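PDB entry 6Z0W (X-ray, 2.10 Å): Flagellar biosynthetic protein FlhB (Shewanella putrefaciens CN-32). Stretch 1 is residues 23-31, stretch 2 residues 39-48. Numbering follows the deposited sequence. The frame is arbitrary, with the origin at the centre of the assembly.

Stretch 1, residues 23-31: EHYAVAVKY
Stretch 2 39-48: PFVIAKGVDD

The antiparallel ladder between these stretches is broken by a beta bulge. The register shifts by one residue between Ala28 and Val29, and Ile42 is the extra residue on the second stretch. Ala28 pairs with Ala43 (CA to CA 5.0 Å), yet Val29 pairs with Val41 (CA to CA 4.7 Å). Ile42 has phi/psi of -110/-10, well away from the extended values around it, and the chain turns a corner there. Its amide still serves the ladder: Ile42 N donates to Ala28 O at 2.9 Å, while Ala28 N donates to Ala43 O at 2.8 Å.

The axes of strands 25-30 and 43-46 run antiparallel at 175° and approach to 4.7 Å. Tyr25 faces Val46 (CA to CA 4.6 Å) and Val27 faces Lys44 (CA to CA 4.4 Å), both as non-hydrogen-bonded pairs. Between them Ala26 pairs with Gly45, with Ala26 N to Gly45 O at 3.1 Å and Gly45 N to Ala26 O at 3.2 Å. Gly45 is very extended, at phi/psi -171/163. Beyond the bulge, Lys30 and Phe40 make a tight reciprocal pair: Lys30 N to Phe40 O and Phe40 N to Lys30 O are both 2.8 Å.

The other end closes at Asp47, whose phi/psi is 53/-117. Asp47 N donates to His24 O at 2.8 Å. With chi1 at m, the carboxylate swings back so that Asp47 OD1 accepts from His24 N at 2.9 Å, in the role a backbone carbonyl plays elsewhere in the ladder. Glu23 (chi1 t, chi2 p) crowds this acid. Glu23 OE2 lies 2.9 Å from Asp47 OD1, a close approach of like charges and not a hydrogen bond.

Tyr25, Val27, Val29, Val41, Lys44 and Val46 point to one face. Tyr25 and Val46 both take chi1 m, and Val46 CG1 sits over the tyrosine ring, 4.2 Å from its centroid. Val27, also m, brings its CG1 to 3.9 Å from Lys44 CB. Val29, at t, sets its CG1 3.6 Å from Pro39 CB. Beta-branched valines suit the extended backbone; Val27, Val29 and Val41 are buried, and Val46 is partly exposed. Lys44 (p, t, t, t) lays apolar carbon beside Val27, while its end leads away to a hydrogen bond elsewhere in the structure.

Ala26, Ala28, Lys30, Phe40 and Ala43 point to the opposite face. The small Ala28 and Ala43 sit close, CB to CB 3.9 Å; Ile42, pointing sideways (p, t), adds its CG1 at 4.2 Å from Ala28 CB. Phe40 takes chi1 42° (p) and chi2 99°, bringing its ring nearer the first stretch, so that Lys30 CB lies off-centre over it, 3.7 Å from Phe40 CE1. Lys30 (t, t, t, p) leads its amine away.

Pro39 packs its ring beside Tyr31 (chi1 t), with Tyr31 CD1 to Pro39 CG at 4.2 Å. Between them the stretches bury 824 Å², both sides summed.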

# COMPACT_ATOMS: atom_id res chain seq x y z
N GLU A 23 -12.61 10.19 3.23
CA GLU A 23 -12.21 8.85 3.62
C GLU A 23 -10.96 8.53 2.79
O GLU A 23 -11.00 8.45 1.56
CB GLU A 23 -13.34 7.84 3.41
CG GLU A 23 -13.00 6.39 3.73
CD GLU A 23 -13.08 6.05 5.21
OE1 GLU A 23 -13.96 5.25 5.60
OE2 GLU A 23 -12.25 6.57 5.98
N HIS A 24 -9.84 8.42 3.50
CA HIS A 24 -8.50 8.31 2.93
C HIS A 24 -7.87 7.00 3.39
O HIS A 24 -8.07 6.57 4.52
CB HIS A 24 -7.61 9.49 3.35
CG HIS A 24 -8.13 10.82 2.91
ND1 HIS A 24 -7.89 11.34 1.66
CD2 HIS A 24 -8.93 11.72 3.55
CE1 HIS A 24 -8.50 12.51 1.54
NE2 HIS A 24 -9.13 12.76 2.68
N TYR A 25 -7.08 6.40 2.50
CA TYR A 25 -6.37 5.16 2.77
C TYR A 25 -4.90 5.33 2.40
O TYR A 25 -4.59 5.95 1.38
CB TYR A 25 -6.94 4.03 1.92
CG TYR A 25 -8.27 3.50 2.37
CD1 TYR A 25 -8.35 2.35 3.11
CD2 TYR A 25 -9.45 4.15 2.02
CE1 TYR A 25 -9.54 1.83 3.50
CE2 TYR A 25 -10.66 3.65 2.42
CZ TYR A 25 -10.69 2.48 3.17
OH TYR A 25 -11.88 1.93 3.59
N ALA A 26 -4.00 4.77 3.21
CA ALA A 26 -2.58 4.67 2.86
C ALA A 26 -2.04 3.37 3.43
O ALA A 26 -2.25 3.09 4.61
CB ALA A 26 -1.75 5.85 3.42
N VAL A 27 -1.33 2.60 2.61
CA VAL A 27 -0.64 1.41 3.10
C VAL A 27 0.81 1.49 2.67
O VAL A 27 1.11 1.67 1.47
CB VAL A 27 -1.31 0.10 2.62
CG1 VAL A 27 -2.65 -0.10 3.36
CG2 VAL A 27 -1.53 0.13 1.12
N ALA A 28 1.73 1.42 3.64
CA ALA A 28 3.16 1.43 3.36
C ALA A 28 3.61 -0.01 3.15
O ALA A 28 3.55 -0.84 4.08
CB ALA A 28 3.93 2.11 4.50
N VAL A 29 4.08 -0.31 1.94
CA VAL A 29 4.40 -1.67 1.52
C VAL A 29 5.92 -1.83 1.43
O VAL A 29 6.62 -0.95 0.92
CB VAL A 29 3.71 -2.00 0.18
CG1 VAL A 29 4.08 -3.43 -0.32
CG2 VAL A 29 2.20 -1.85 0.31
N LYS A 30 6.43 -2.98 1.89
CA LYS A 30 7.84 -3.31 1.77
C LYS A 30 8.01 -4.69 1.13
O LYS A 30 7.23 -5.60 1.40
CB LYS A 30 8.55 -3.30 3.14
CG LYS A 30 10.09 -3.44 3.08
CD LYS A 30 10.70 -3.16 4.46
CE LYS A 30 12.25 -3.11 4.45
NZ LYS A 30 12.77 -2.16 3.42
N TYR A 31 9.02 -4.81 0.27
CA TYR A 31 9.44 -6.09 -0.30
C TYR A 31 10.86 -6.37 0.18
O TYR A 31 11.79 -5.64 -0.15
CB TYR A 31 9.41 -6.07 -1.83
CG TYR A 31 9.87 -7.37 -2.50
CD1 TYR A 31 9.09 -8.52 -2.40
CD2 TYR A 31 11.06 -7.43 -3.23
CE1 TYR A 31 9.47 -9.70 -3.01
CE2 TYR A 31 11.47 -8.63 -3.87
CZ TYR A 31 10.67 -9.76 -3.74
OH TYR A 31 11.04 -10.95 -4.34
N PRO A 39 5.34 -9.17 -0.65
CA PRO A 39 5.46 -7.88 0.04
C PRO A 39 4.62 -7.90 1.31
O PRO A 39 3.64 -8.64 1.42
CB PRO A 39 4.91 -6.87 -0.98
CG PRO A 39 4.97 -7.56 -2.31
CD PRO A 39 4.74 -9.02 -1.99
N PHE A 40 5.03 -7.09 2.27
CA PHE A 40 4.31 -7.00 3.53
C PHE A 40 4.02 -5.54 3.87
O PHE A 40 4.69 -4.61 3.40
CB PHE A 40 5.07 -7.66 4.69
CG PHE A 40 6.56 -7.39 4.70
CD1 PHE A 40 7.12 -6.40 5.52
CD2 PHE A 40 7.42 -8.16 3.92
CE1 PHE A 40 8.50 -6.18 5.52
CE2 PHE A 40 8.77 -7.94 3.92
CZ PHE A 40 9.32 -6.96 4.72
N VAL A 41 3.01 -5.35 4.72
CA VAL A 41 2.59 -4.01 5.12
C VAL A 41 3.33 -3.66 6.41
O VAL A 41 3.26 -4.42 7.39
CB VAL A 41 1.07 -3.95 5.31
CG1 VAL A 41 0.65 -2.72 6.08
CG2 VAL A 41 0.37 -4.01 3.93
N ILE A 42 4.03 -2.53 6.43
CA ILE A 42 4.75 -2.10 7.64
C ILE A 42 4.12 -0.88 8.29
O ILE A 42 4.48 -0.55 9.43
CB ILE A 42 6.24 -1.84 7.36
CG1 ILE A 42 6.39 -0.72 6.33
CG2 ILE A 42 6.89 -3.08 6.81
CD1 ILE A 42 7.83 -0.40 6.04
N ALA A 43 3.17 -0.22 7.62
CA ALA A 43 2.35 0.81 8.23
C ALA A 43 1.05 0.93 7.44
O ALA A 43 1.03 0.69 6.23
CB ALA A 43 3.09 2.16 8.26
N LYS A 44 -0.03 1.28 8.14
CA LYS A 44 -1.29 1.53 7.46
C LYS A 44 -2.15 2.44 8.34
O LYS A 44 -2.01 2.46 9.56
CB LYS A 44 -2.04 0.22 7.15
CG LYS A 44 -2.73 -0.48 8.33
CD LYS A 44 -3.55 -1.64 7.74
CE LYS A 44 -4.44 -2.39 8.70
NZ LYS A 44 -5.00 -3.61 8.02
N GLY A 45 -3.04 3.18 7.69
CA GLY A 45 -3.95 4.05 8.41
C GLY A 45 -4.98 4.62 7.46
O GLY A 45 -4.82 4.58 6.23
N VAL A 46 -6.05 5.13 8.04
CA VAL A 46 -7.02 5.83 7.23
C VAL A 46 -7.02 7.29 7.64
O VAL A 46 -6.49 7.68 8.69
CB VAL A 46 -8.44 5.23 7.32
CG1 VAL A 46 -8.44 3.79 6.80
CG2 VAL A 46 -8.99 5.34 8.76
N ASP A 47 -7.62 8.09 6.77
CA ASP A 47 -7.91 9.49 7.05
C ASP A 47 -6.66 10.24 7.50
O ASP A 47 -5.70 10.34 6.72
CB ASP A 47 -9.06 9.57 8.04
CG ASP A 47 -10.33 8.90 7.50
OD1 ASP A 47 -10.48 8.81 6.26
OD2 ASP A 47 -11.19 8.48 8.30
N ASP A 48 -6.64 10.76 8.73
CA ASP A 48 -5.51 11.60 9.12
C ASP A 48 -4.24 10.79 9.28
O ASP A 48 -3.14 11.28 8.96
CB ASP A 48 -5.80 12.34 10.42
CG ASP A 48 -4.58 13.08 10.93
OD1 ASP A 48 -4.18 14.10 10.31
OD2 ASP A 48 -4.01 12.62 11.95